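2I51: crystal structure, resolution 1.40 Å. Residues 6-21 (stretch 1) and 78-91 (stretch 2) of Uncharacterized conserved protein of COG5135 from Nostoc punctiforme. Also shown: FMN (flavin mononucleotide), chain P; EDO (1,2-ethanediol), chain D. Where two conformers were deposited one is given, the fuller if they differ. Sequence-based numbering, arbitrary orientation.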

ATOM      1  N   PRO A   6      -7.336 -17.716  13.020  1.00 16.77           N
ATOM      2  CA  PRO A   6      -6.273 -18.689  12.801  1.00 17.79           C
ATOM      3  C   PRO A   6      -4.981 -18.138  12.232  1.00 16.35           C
ATOM      4  O   PRO A   6      -3.983 -18.840  12.207  1.00 18.15           O
ATOM      5  N   TRP A   7      -5.003 -16.895  11.781  1.00 15.29           N
ATOM      6  CA  TRP A   7      -3.835 -16.198  11.268  1.00 14.25           C
ATOM      7  C   TRP A   7      -3.176 -15.332  12.331  1.00 14.16           C
ATOM      8  O   TRP A   7      -2.131 -14.715  12.065  1.00 14.66           O
ATOM      9  N   ARG A   8      -3.725 -15.326  13.548  1.00 13.42           N
ATOM     10  CA  ARG A   8      -3.153 -14.486  14.588  1.00 12.19           C
ATOM     11  C   ARG A   8      -1.756 -14.944  15.008  1.00 13.31           C
ATOM     12  O   ARG A   8      -0.884 -14.101  15.264  1.00 14.64           O
ATOM     13  N   GLY A   9      -1.531 -16.243  15.069  1.00 12.49           N
ATOM     14  CA  GLY A   9      -0.207 -16.730  15.374  1.00 13.55           C
ATOM     15  C   GLY A   9       0.829 -16.338  14.348  1.00 14.01           C
ATOM     16  O   GLY A   9       1.964 -15.966  14.700  1.00 14.86           O
ATOM     17  N   ALA A  10       0.435 -16.364  13.075  1.00 14.88           N
ATOM     18  CA  ALA A  10       1.330 -15.979  11.980  1.00 14.54           C
ATOM     19  C   ALA A  10       1.728 -14.521  12.138  1.00 12.66           C
ATOM     20  O   ALA A  10       2.920 -14.128  11.964  1.00 13.24           O
ATOM     21  N   ILE A  11       0.748 -13.663  12.417  1.00 12.84           N
ATOM     22  CA  ILE A  11       1.025 -12.253  12.638  0.50 11.83           C
ATOM     23  C   ILE A  11       1.962 -12.050  13.833  1.00 13.99           C
ATOM     24  O   ILE A  11       2.888 -11.256  13.790  1.00 14.54           O
ATOM     25  N   ALA A  12       1.692 -12.785  14.933  1.00 13.80           N
ATOM     26  CA  ALA A  12       2.534 -12.641  16.105  1.00 14.19           C
ATOM     27  C   ALA A  12       3.966 -13.026  15.798  1.00 14.17           C
ATOM     28  O   ALA A  12       4.910 -12.395  16.257  1.00 14.32           O
ATOM     29  N   HIS A  13       4.134 -14.090  15.030  1.00 12.77           N
ATOM     30  CA  HIS A  13       5.500 -14.578  14.667  1.00 12.23           C
ATOM     31  C   HIS A  13       6.174 -13.589  13.737  1.00 13.91           C
ATOM     32  O   HIS A  13       7.398 -13.415  13.824  1.00 14.57           O
ATOM     33  N   ALA A  14       5.446 -12.955  12.833  1.00 13.98           N
ATOM     34  CA  ALA A  14       6.034 -11.939  11.962  1.00 13.08           C
ATOM     35  C   ALA A  14       6.446 -10.713  12.765  1.00 13.66           C
ATOM     36  O   ALA A  14       7.581 -10.219  12.642  1.00 13.95           O
ATOM     37  N   LEU A  15       5.558 -10.255  13.647  1.00 12.54           N
ATOM     38  CA  LEU A  15       5.887  -9.075  14.457  1.00 14.17           C
ATOM     39  C   LEU A  15       7.122  -9.350  15.310  1.00 14.56           C
ATOM     40  O   LEU A  15       8.048  -8.534  15.384  1.00 15.45           O
ATOM     41  N   HIS A  16       7.187 -10.503  15.957  1.00 14.60           N
ATOM     42  CA  HIS A  16       8.309 -10.812  16.796  1.00 13.04           C
ATOM     43  C   HIS A  16       9.631 -10.856  16.027  1.00 13.03           C
ATOM     44  O   HIS A  16      10.654 -10.325  16.476  1.00 14.86           O
ATOM     45  N   ARG A  17       9.631 -11.511  14.875  1.00 14.13           N
ATOM     46  CA  ARG A  17      10.856 -11.697  14.114  1.00 13.52           C
ATOM     47  C   ARG A  17      11.266 -10.447  13.377  1.00 16.73           C
ATOM     48  O   ARG A  17      12.386 -10.385  12.866  1.00 19.78           O
ATOM     49  N   ASN A  18      10.422  -9.437  13.371  1.00 14.39           N
ATOM     50  CA  ASN A  18      10.728  -8.133  12.769  1.00 15.94           C
ATOM     51  C   ASN A  18      10.865  -7.001  13.783  1.00 18.56           C
ATOM     52  O   ASN A  18      10.916  -5.832  13.401  1.00 17.77           O
ATOM     53  N   ARG A  19      10.944  -7.328  15.071  1.00 16.71           N
ATOM     54  CA  ARG A  19      10.904  -6.340  16.138  1.00 19.09           C
ATOM     55  C   ARG A  19      12.117  -5.387  16.108  1.00 18.23           C
ATOM     56  O   ARG A  19      11.992  -4.308  16.715  1.00 21.86           O
ATOM     57  N   SER A  20      13.201  -5.756  15.432  1.00 17.98           N
ATOM     58  CA  SER A  20      14.414  -4.887  15.353  1.00 20.51           C
ATOM     59  C   SER A  20      14.145  -3.718  14.398  1.00 21.23           C
ATOM     60  O   SER A  20      14.940  -2.766  14.364  1.00 22.89           O
ATOM     61  N   LEU A  21      13.092  -3.816  13.581  1.00 19.62           N
ATOM     62  CA  LEU A  21      12.767  -2.767  12.593  1.00 18.99           C
ATOM     63  C   LEU A  21      11.548  -2.001  13.030  1.00 18.15           C
ATOM     64  O   LEU A  21      10.424  -2.544  13.022  1.00 19.39           O
ATOM     65  N   CYS A  78      -2.109  -3.975   2.955  1.00 14.89           N
ATOM     66  CA  CYS A  78      -0.989  -4.786   2.547  1.00 14.31           C
ATOM     67  C   CYS A  78       0.100  -4.469   3.520  1.00 14.77           C
ATOM     68  O   CYS A  78       0.438  -3.314   3.756  1.00 15.38           O
ATOM     69  N   TRP A  79       0.658  -5.525   4.105  1.00 13.89           N
ATOM     70  CA  TRP A  79       1.639  -5.417   5.202  1.00 14.36           C
ATOM     71  C   TRP A  79       2.828  -6.307   4.874  1.00 15.48           C
ATOM     72  O   TRP A  79       2.690  -7.538   4.816  1.00 15.41           O
ATOM     73  N   TYR A  80       3.970  -5.693   4.621  1.00 14.57           N
ATOM     74  CA  TYR A  80       5.177  -6.394   4.270  1.00 16.01           C
ATOM     75  C   TYR A  80       6.176  -6.340   5.413  1.00 14.87           C
ATOM     76  O   TYR A  80       6.448  -5.257   6.001  1.00 16.66           O
ATOM     77  N   PHE A  81       6.738  -7.499   5.746  1.00 13.05           N
ATOM     78  CA  PHE A  81       7.684  -7.682   6.848  1.00 15.14           C
ATOM     79  C   PHE A  81       9.053  -7.951   6.265  1.00 15.38           C
ATOM     80  O   PHE A  81       9.316  -9.010   5.747  1.00 15.73           O
ATOM     81  N   PRO A  82       9.945  -6.940   6.314  1.00 16.54           N
ATOM     82  CA  PRO A  82      11.169  -7.057   5.554  1.00 18.70           C
ATOM     83  C   PRO A  82      12.209  -8.043   6.011  1.00 18.40           C
ATOM     84  O   PRO A  82      12.953  -8.563   5.180  1.00 19.14           O
ATOM     85  N   ASN A  83      12.244  -8.368   7.301  1.00 17.55           N
ATOM     86  CA  ASN A  83      13.268  -9.283   7.800  1.00 18.88           C
ATOM     87  C   ASN A  83      12.925 -10.738   7.474  1.00 20.34           C
ATOM     88  O   ASN A  83      13.774 -11.579   7.331  1.00 24.37           O
ATOM     89  N   THR A  84      11.640 -11.045   7.425  1.00 15.49           N
ATOM     90  CA  THR A  84      11.185 -12.383   7.137  1.00 14.81           C
ATOM     91  C   THR A  84      10.620 -12.567   5.736  1.00 15.63           C
ATOM     92  O   THR A  84      10.296 -13.690   5.371  1.00 16.19           O
ATOM     93  N   ARG A  85      10.557 -11.489   4.948  1.00 15.26           N
ATOM     94  CA  ARG A  85      10.132 -11.579   3.529  1.00 16.34           C
ATOM     95  C   ARG A  85       8.740 -12.228   3.409  1.00 15.26           C
ATOM     96  O   ARG A  85       8.516 -13.158   2.634  1.00 15.99           O
ATOM     97  N   GLU A  86       7.790 -11.709   4.199  1.00 13.77           N
ATOM     98  CA  GLU A  86       6.410 -12.178   4.153  1.00 13.56           C
ATOM     99  C   GLU A  86       5.428 -11.036   4.039  1.00 13.59           C
ATOM    100  O   GLU A  86       5.722  -9.928   4.507  1.00 14.83           O
ATOM    101  N   GLN A  87       4.288 -11.286   3.412  1.00 12.96           N
ATOM    102  CA  GLN A  87       3.296 -10.295   3.188  1.00 13.88           C
ATOM    103  C   GLN A  87       1.956 -10.802   3.696  1.00 13.86           C
ATOM    104  O   GLN A  87       1.633 -11.974   3.494  1.00 14.12           O
ATOM    105  N   PHE A  88       1.207  -9.933   4.379  1.00 12.94           N
ATOM    106  CA  PHE A  88      -0.184 -10.182   4.713  1.00 12.47           C
ATOM    107  C   PHE A  88      -1.054  -9.150   4.005  1.00 14.39           C
ATOM    108  O   PHE A  88      -0.840  -7.935   4.127  1.00 15.57           O
ATOM    109  N   ARG A  89      -2.036  -9.628   3.288  1.00 12.45           N
ATOM    110  CA  ARG A  89      -3.077  -8.776   2.717  1.00 13.14           C
ATOM    111  C   ARG A  89      -4.333  -9.077   3.494  1.00 14.33           C
ATOM    112  O   ARG A  89      -4.641 -10.250   3.699  1.00 14.11           O
HETATM  113  N   MSE A  90      -5.005  -8.078   4.007  1.00 14.06           N
HETATM  114  CA  MSE A  90      -6.172  -8.293   4.845  0.50 15.31           C
HETATM  115  C   MSE A  90      -7.268  -7.346   4.429  1.00 15.48           C
HETATM  116  O   MSE A  90      -7.085  -6.134   4.407  1.00 15.83           O
ATOM    117  N   ALA A  91      -8.414  -7.919   4.100  1.00 15.19           N
ATOM    118  CA  ALA A  91      -9.534  -7.152   3.584  1.00 15.22           C
ATOM    119  C   ALA A  91     -10.706  -7.281   4.520  1.00 17.30           C
ATOM    120  O   ALA A  91     -10.961  -8.353   5.031  1.00 15.73           O
TER

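A helix laid across a β-hairpin usually offers the sheet one stripe of side chains, whose methyl groups settle against the sheet's aromatic rings. The pairing of helix 8-17 with strands 78-81 and 86-91 illustrates the principle. Alternation within the strands divides their side chains between two faces: W79, F81, E86, F88 and M90 point toward the helix, whereas Y80, Q87 and R89 are turned to the flavin mononucleotide side. There Q87 NE2 donates to FMN O2' (3.0 Å) and R89 NH1 to FMN O3P (3.1 Å), so the hairpin contacts the helix with one set of side chains and the FMN with the other.

The apolar contacts centre on two phenylalanine rings, each with a methyl group over one face. The CB of A14, which points toward the hairpin, lies 3.6 Å from the centroid of the F81 ring (chi1 m) and almost exactly on its normal. A14 makes this CH-π contact with its single methyl, and the same CB lies 3.9 Å from F88 CE1. I11 achieves the equivalent by reach: its CA-to-CB bond runs sideways, but the m,m rotamer carries CD1 to 3.5 Å from the centroid of the F88 ring (chi1 m), again over the face. That methyl also meets W79 CZ3 at 3.9 Å and the CE of M90, a selenomethionine, at 3.3 Å, joining residues of both strands. A10 CB adds a contact with F88 CE2 at 3.9 Å. L15 (m,t) likewise starts sideways, and its CD2 reaches W79 CZ2 at 3.9 Å and F81 CE1 at 4.0 Å. Just before the helix, W7 (chi1 p) packs CE3 against M90 CE at 4.0 Å, with the selenium 4.6 Å from the centroid of its six-membered ring in an oblique sulfur-aromatic type of contact.

Polar interactions gather where the helix ends and the hairpin turns. N18, chi1 m, uses its amide in both senses: OD1 accepts from N83 N (2.8 Å), while ND2 donates to T84 OG1 (3.0 Å) and to A14 O (2.8 Å), tying the turn to the last part of the helix. T84, chi1 p, passes the chain on, its OG1 donating to E86 OE2 at 2.6 Å. A weak hydrogen bond from N83 ND2 to R17 O (3.5 Å) supplements this network.

Charge is paired beside it. R17 NH2 forms a salt bridge with E86 OE2 at 3.0 Å; R17 NE donates to H13 O (3.2 Å), which ties the guanidinium to the helix backbone, and T84 CG2 lies over one of its faces. Two waters bind the other carboxylate oxygen: water 1 links it to the helix backbone, donating to A10 O and E86 OE1, both at 2.8 Å, and water 2 bridges the charged pair, accepting from R17 NH2 (2.9 Å) and donating to E86 OE1 (3.1 Å). A 1,2-ethanediol, probably from the crystallisation liquor, donates weakly from O1 to N83 O at 3.3 Å.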

ATOM      1  CB  PRO A   6      -6.922 -19.667  11.802  1.00 18.98           C
ATOM      2  CG  PRO A   6      -7.944 -18.888  11.116  1.00 20.71           C
ATOM      3  CD  PRO A   6      -8.523 -18.026  12.198  1.00 19.33           C
ATOM      4  CB  TRP A   7      -4.166 -15.319  10.030  1.00 14.79           C
ATOM      5  CG  TRP A   7      -5.457 -14.546  10.166  1.00 14.87           C
ATOM      6  CD1 TRP A   7      -6.655 -14.909   9.665  1.00 15.85           C
ATOM      7  CD2 TRP A   7      -5.679 -13.318  10.890  1.00 15.27           C
ATOM      8  NE1 TRP A   7      -7.603 -14.007  10.015  1.00 15.33           N
ATOM      9  CE2 TRP A   7      -7.056 -13.014  10.770  1.00 14.61           C
ATOM     10  CE3 TRP A   7      -4.858 -12.434  11.595  1.00 15.97           C
ATOM     11  CZ2 TRP A   7      -7.618 -11.863  11.342  1.00 16.43           C
ATOM     12  CZ3 TRP A   7      -5.408 -11.317  12.185  1.00 16.80           C
ATOM     13  CH2 TRP A   7      -6.797 -11.044  12.061  1.00 15.69           C
ATOM     14  CB  ARG A   8      -4.064 -14.373  15.806  1.00 13.74           C
ATOM     15  CG  ARG A   8      -5.272 -13.507  15.567  1.00 14.12           C
ATOM     16  CD  ARG A   8      -4.976 -12.067  15.613  1.00 15.16           C
ATOM     17  NE  ARG A   8      -4.485 -11.515  16.887  1.00 13.37           N
ATOM     18  CZ  ARG A   8      -5.274 -11.042  17.850  1.00 14.22           C
ATOM     19  NH1 ARG A   8      -6.591 -11.115  17.751  1.00 15.51           N
ATOM     20  NH2 ARG A   8      -4.754 -10.472  18.929  1.00 17.69           N
ATOM     21  CB  ALA A  10       0.673 -16.242  10.598  1.00 17.42           C
ATOM     22  CB  ILE A  11      -0.292 -11.418  12.866  0.50 11.81           C
ATOM     23  CG1 ILE A  11      -0.947 -11.217  11.482  0.50 13.37           C
ATOM     24  CG2 ILE A  11      -0.009 -10.039  13.551  0.50  9.96           C
ATOM     25  CD1 ILE A  11      -0.261 -10.203  10.609  0.50 11.74           C
ATOM     26  CB  ALA A  12       1.987 -13.503  17.250  1.00 14.56           C
ATOM     27  CB  HIS A  13       5.383 -15.973  14.058  1.00 13.79           C
ATOM     28  CG  HIS A  13       6.696 -16.670  13.885  1.00 13.27           C
ATOM     29  ND1 HIS A  13       6.997 -17.523  12.835  1.00 21.18           N
ATOM     30  CD2 HIS A  13       7.714 -16.786  14.763  1.00 11.19           C
ATOM     31  CE1 HIS A  13       8.197 -18.062  13.054  1.00 13.26           C
ATOM     32  NE2 HIS A  13       8.645 -17.615  14.212  1.00 17.64           N
ATOM     33  CB  ALA A  14       5.041 -11.567  10.842  1.00 13.08           C
ATOM     34  CB  LEU A  15       4.707  -8.710  15.370  1.00 14.45           C
ATOM     35  CG  LEU A  15       3.549  -8.037  14.649  1.00 15.71           C
ATOM     36  CD1 LEU A  15       2.290  -8.117  15.509  1.00 17.56           C
ATOM     37  CD2 LEU A  15       3.906  -6.582  14.281  1.00 16.11           C
ATOM     38  CB  HIS A  16       8.042 -12.093  17.577  1.00 13.76           C
ATOM     39  CG  HIS A  16       9.128 -12.457  18.510  1.00 15.34           C
ATOM     40  ND1 HIS A  16       9.462 -11.658  19.586  1.00 16.55           N
ATOM     41  CD2 HIS A  16       9.964 -13.518  18.530  1.00 15.52           C
ATOM     42  CE1 HIS A  16      10.485 -12.227  20.225  1.00 18.15           C
ATOM     43  NE2 HIS A  16      10.812 -13.351  19.600  1.00 18.17           N
ATOM     44  CB  ARG A  17      10.714 -12.853  13.145  1.00 14.37           C
ATOM     45  CG  ARG A  17      10.683 -14.195  13.786  1.00 13.67           C
ATOM     46  CD  ARG A  17      10.647 -15.285  12.769  1.00 15.08           C
ATOM     47  NE  ARG A  17       9.418 -15.157  12.010  1.00 19.17           N
ATOM     48  CZ  ARG A  17       9.094 -15.842  10.929  1.00 23.12           C
ATOM     49  NH1 ARG A  17       9.876 -16.786  10.462  1.00 20.81           N
ATOM     50  NH2 ARG A  17       7.924 -15.583  10.344  1.00 24.38           N
ATOM     51  CB  ASN A  18       9.709  -7.768  11.676  1.00 15.87           C
ATOM     52  CG  ASN A  18       9.850  -8.615  10.454  1.00 16.62           C
ATOM     53  OD1 ASN A  18      10.445  -8.169   9.466  1.00 21.72           O
ATOM     54  ND2 ASN A  18       9.335  -9.825  10.474  1.00 15.32           N
ATOM     55  CB  ARG A  19      10.781  -7.035  17.485  1.00 19.26           C
ATOM     56  CG  ARG A  19      11.953  -7.786  17.929  1.00 19.50           C
ATOM     57  CD  ARG A  19      11.625  -8.588  19.211  1.00 20.81           C
ATOM     58  NE  ARG A  19      12.776  -9.287  19.726  1.00 22.90           N
ATOM     59  CZ  ARG A  19      13.328 -10.374  19.221  1.00 24.30           C
ATOM     60  NH1 ARG A  19      12.846 -11.004  18.157  1.00 19.05           N
ATOM     61  NH2 ARG A  19      14.395 -10.892  19.826  1.00 34.63           N
ATOM     62  CB  SER A  20      15.625  -5.657  14.875  1.00 19.44           C
ATOM     63  OG  SER A  20      15.483  -6.192  13.590  1.00 25.42           O
ATOM     64  CB  LEU A  21      12.538  -3.377  11.243  1.00 19.07           C
ATOM     65  CG  LEU A  21      13.586  -4.337  10.697  1.00 20.77           C
ATOM     66  CD1 LEU A  21      13.079  -4.930   9.372  1.00 24.39           C
ATOM     67  CD2 LEU A  21      14.958  -3.664  10.516  1.00 22.63           C
ATOM     68  CB  CYS A  78      -0.578  -4.469   1.135  1.00 17.44           C
ATOM     69  SG  CYS A  78       0.748  -5.535   0.551  1.00 17.79           S
ATOM     70  CB  TRP A  79       0.981  -5.842   6.460  1.00 14.64           C
ATOM     71  CG  TRP A  79       1.708  -5.525   7.758  1.00 13.80           C
ATOM     72  CD1 TRP A  79       2.917  -4.903   7.943  1.00 16.26           C
ATOM     73  CD2 TRP A  79       1.147  -5.735   9.063  1.00 12.86           C
ATOM     74  NE1 TRP A  79       3.125  -4.704   9.309  1.00 16.42           N
ATOM     75  CE2 TRP A  79       2.054  -5.180   9.996  1.00 14.02           C
ATOM     76  CE3 TRP A  79      -0.060  -6.250   9.522  1.00 15.18           C
ATOM     77  CZ2 TRP A  79       1.790  -5.191  11.380  1.00 15.56           C
ATOM     78  CZ3 TRP A  79      -0.285  -6.332  10.870  1.00 16.17           C
ATOM     79  CH2 TRP A  79       0.621  -5.786  11.763  1.00 17.60           C
ATOM     80  CB  TYR A  80       5.823  -5.832   2.960  1.00 17.15           C
ATOM     81  CG  TYR A  80       7.063  -6.550   2.578  1.00 15.00           C
ATOM     82  CD1 TYR A  80       7.000  -7.887   2.193  1.00 15.28           C
ATOM     83  CD2 TYR A  80       8.324  -5.975   2.677  1.00 15.61           C
ATOM     84  CE1 TYR A  80       8.127  -8.625   1.913  1.00 15.59           C
ATOM     85  CE2 TYR A  80       9.481  -6.714   2.384  1.00 16.26           C
ATOM     86  CZ  TYR A  80       9.380  -8.045   1.974  1.00 15.41           C
ATOM     87  OH  TYR A  80      10.481  -8.789   1.710  1.00 17.77           O
ATOM     88  CB  PHE A  81       7.229  -8.858   7.706  1.00 15.35           C
ATOM     89  CG  PHE A  81       6.057  -8.541   8.578  1.00 12.83           C
ATOM     90  CD1 PHE A  81       6.226  -7.999   9.819  1.00 15.11           C
ATOM     91  CD2 PHE A  81       4.762  -8.759   8.128  1.00 14.25           C
ATOM     92  CE1 PHE A  81       5.113  -7.713  10.655  1.00 16.99           C
ATOM     93  CE2 PHE A  81       3.663  -8.454   8.904  1.00 16.21           C
ATOM     94  CZ  PHE A  81       3.825  -7.964  10.181  1.00 15.71           C
ATOM     95  CB  PRO A  82      11.725  -5.621   5.548  1.00 20.30           C
ATOM     96  CG  PRO A  82      10.683  -4.779   5.898  1.00 23.16           C
ATOM     97  CD  PRO A  82       9.761  -5.586   6.852  1.00 18.58           C
ATOM     98  CB  ASN A  83      13.359  -9.206   9.318  1.00 22.73           C
ATOM     99  CG  ASN A  83      14.471  -8.364   9.808  1.00 34.66           C
ATOM    100  OD1 ASN A  83      15.236  -7.800   9.036  1.00 33.61           O
ATOM    101  ND2 ASN A  83      14.572  -8.270  11.141  1.00 40.02           N
ATOM    102  CB  THR A  84      10.133 -12.807   8.165  1.00 14.71           C
ATOM    103  OG1 THR A  84       9.112 -11.823   8.224  1.00 15.82           O
ATOM    104  CG2 THR A  84      10.785 -12.952   9.582  1.00 16.20           C
ATOM    105  CB  ARG A  85      11.182 -12.300   2.682  1.00 15.44           C
ATOM    106  CG  ARG A  85      12.547 -11.635   2.725  1.00 19.29           C
ATOM    107  CD  ARG A  85      13.560 -12.347   1.777  1.00 23.33           C
ATOM    108  NE  ARG A  85      13.164 -12.253   0.376  1.00 30.92           N
ATOM    109  CZ  ARG A  85      13.104 -13.250  -0.510  1.00 36.91           C
ATOM    110  NH1 ARG A  85      13.456 -14.524  -0.236  1.00 38.43           N
ATOM    111  NH2 ARG A  85      12.693 -12.959  -1.728  1.00 39.72           N
ATOM    112  CB  GLU A  86       6.104 -13.066   5.350  1.00 16.89           C
ATOM    113  CG  GLU A  86       6.132 -12.394   6.633  1.00 17.60           C
ATOM    114  CD  GLU A  86       6.093 -13.394   7.814  1.00 20.02           C
ATOM    115  OE1 GLU A  86       5.162 -14.223   7.884  1.00 18.92           O
ATOM    116  OE2 GLU A  86       6.970 -13.280   8.695  1.00 17.97           O
ATOM    117  CB  GLN A  87       3.185 -10.025   1.696  1.00 15.16           C
ATOM    118  CG  GLN A  87       2.027  -9.132   1.235  1.00 16.56           C
ATOM    119  CD  GLN A  87       2.037  -8.917  -0.249  1.00 16.35           C
ATOM    120  OE1 GLN A  87       2.473  -7.853  -0.704  1.00 17.86           O
ATOM    121  NE2 GLN A  87       1.576  -9.887  -0.996  1.00 17.37           N
ATOM    122  CB  PHE A  88      -0.452 -10.105   6.205  1.00 13.57           C
ATOM    123  CG  PHE A  88       0.273 -11.098   7.026  1.00 13.74           C
ATOM    124  CD1 PHE A  88       1.612 -10.960   7.315  1.00 17.15           C
ATOM    125  CD2 PHE A  88      -0.418 -12.214   7.516  1.00 15.08           C
ATOM    126  CE1 PHE A  88       2.290 -11.907   8.122  1.00 15.78           C
ATOM    127  CE2 PHE A  88       0.254 -13.146   8.331  1.00 13.49           C
ATOM    128  CZ  PHE A  88       1.601 -12.968   8.643  1.00 14.14           C
ATOM    129  CB  ARG A  89      -3.276  -9.059   1.227  1.00 14.33           C
ATOM    130  CG  ARG A  89      -2.089  -8.671   0.413  1.00 15.38           C
ATOM    131  CD  ARG A  89      -2.180  -9.226  -1.011  1.00 16.99           C
ATOM    132  NE  ARG A  89      -3.350  -8.673  -1.708  1.00 17.17           N
ATOM    133  CZ  ARG A  89      -3.708  -8.970  -2.958  1.00 18.73           C
ATOM    134  NH1 ARG A  89      -3.057  -9.896  -3.563  1.00 20.09           N
ATOM    135  NH2 ARG A  89      -4.766  -8.375  -3.527  1.00 20.21           N
HETATM  136  CB  MSE A  90      -5.866  -8.091   6.322  0.50 17.22           C
HETATM  137  CG  MSE A  90      -4.794  -8.982   6.869  0.50 15.40           C
HETATM  138 SE   MSE A  90      -4.819  -8.747   8.774  0.38 22.72          SE
HETATM  139  CE  MSE A  90      -3.164  -9.651   9.239  0.50 20.50           C
ATOM    140  CB  ALA A  91      -9.931  -7.664   2.258  1.00 15.31           C
TER
HETATM  141  N1  FMN P 300       3.657  -9.788  -7.776  1.00 12.91           N
HETATM  142  C2  FMN P 300       3.791  -9.330  -9.077  1.00 14.22           C
HETATM  143  O2  FMN P 300       2.908  -9.542  -9.917  1.00 15.24           O
HETATM  144  N3  FMN P 300       4.878  -8.590  -9.431  1.00 12.29           N
HETATM  145  C4  FMN P 300       5.933  -8.304  -8.598  1.00 13.50           C
HETATM  146  O4  FMN P 300       6.842  -7.530  -8.919  1.00 13.02           O
HETATM  147  C4A FMN P 300       5.821  -8.765  -7.289  1.00 11.58           C
HETATM  148  N5  FMN P 300       6.856  -8.514  -6.390  1.00 12.30           N
HETATM  149  C5A FMN P 300       6.629  -8.827  -5.049  1.00 12.15           C
HETATM  150  C6  FMN P 300       7.576  -8.471  -4.101  1.00 11.50           C
HETATM  151  C7  FMN P 300       7.410  -8.786  -2.745  1.00 11.70           C
HETATM  152  C7M FMN P 300       8.400  -8.260  -1.720  1.00 12.66           C
HETATM  153  C8  FMN P 300       6.273  -9.470  -2.344  1.00 10.80           C
HETATM  154  C8M FMN P 300       5.944  -9.618  -0.853  1.00 13.00           C
HETATM  155  C9  FMN P 300       5.344  -9.858  -3.285  1.00 10.03           C
HETATM  156  C9A FMN P 300       5.497  -9.550  -4.653  1.00 10.75           C
HETATM  157  N10 FMN P 300       4.558  -9.960  -5.613  1.00 11.38           N
HETATM  158  C10 FMN P 300       4.670  -9.494  -6.923  1.00 11.74           C
HETATM  159  C1' FMN P 300       3.380 -10.819  -5.286  1.00 11.67           C
HETATM  160  C2' FMN P 300       2.175  -9.930  -5.073  1.00 11.54           C
HETATM  161  O2' FMN P 300       2.282  -9.168  -3.836  1.00 10.71           O
HETATM  162  C3' FMN P 300       0.865 -10.738  -5.103  1.00 11.56           C
HETATM  163  O3' FMN P 300       0.930 -11.812  -4.147  1.00 14.09           O
HETATM  164  C4' FMN P 300       0.697 -11.342  -6.486  1.00 13.05           C
HETATM  165  O4' FMN P 300       1.057 -10.460  -7.550  1.00 13.91           O
HETATM  166  C5' FMN P 300      -0.772 -11.668  -6.640  1.00 13.35           C
HETATM  167  O5' FMN P 300      -1.549 -10.499  -6.573  1.00 14.07           O
HETATM  168  P   FMN P 300      -3.017 -10.379  -7.163  1.00 14.22           P
HETATM  169  O1P FMN P 300      -2.914 -10.319  -8.665  1.00 15.88           O
HETATM  170  O2P FMN P 300      -3.667 -11.685  -6.711  1.00 18.18           O
HETATM  171  O3P FMN P 300      -3.639  -9.173  -6.568  1.00 16.09           O
HETATM  172  C1  EDO D 301      15.309 -12.828  10.037  1.00 51.92           C
HETATM  173  O1  EDO D 301      14.553 -13.908   9.480  1.00 50.95           O
HETATM  174  C2  EDO D 301      14.994 -12.673  11.514  1.00 51.04           C
HETATM  175  O2  EDO D 301      14.378 -13.873  11.968  1.00 41.27           O
HETATM  176  O   HOH W   1       4.609 -15.529  10.280  1.00 16.02           O
HETATM  177  O   HOH W   2       6.964 -16.699   7.852  1.00 32.08           O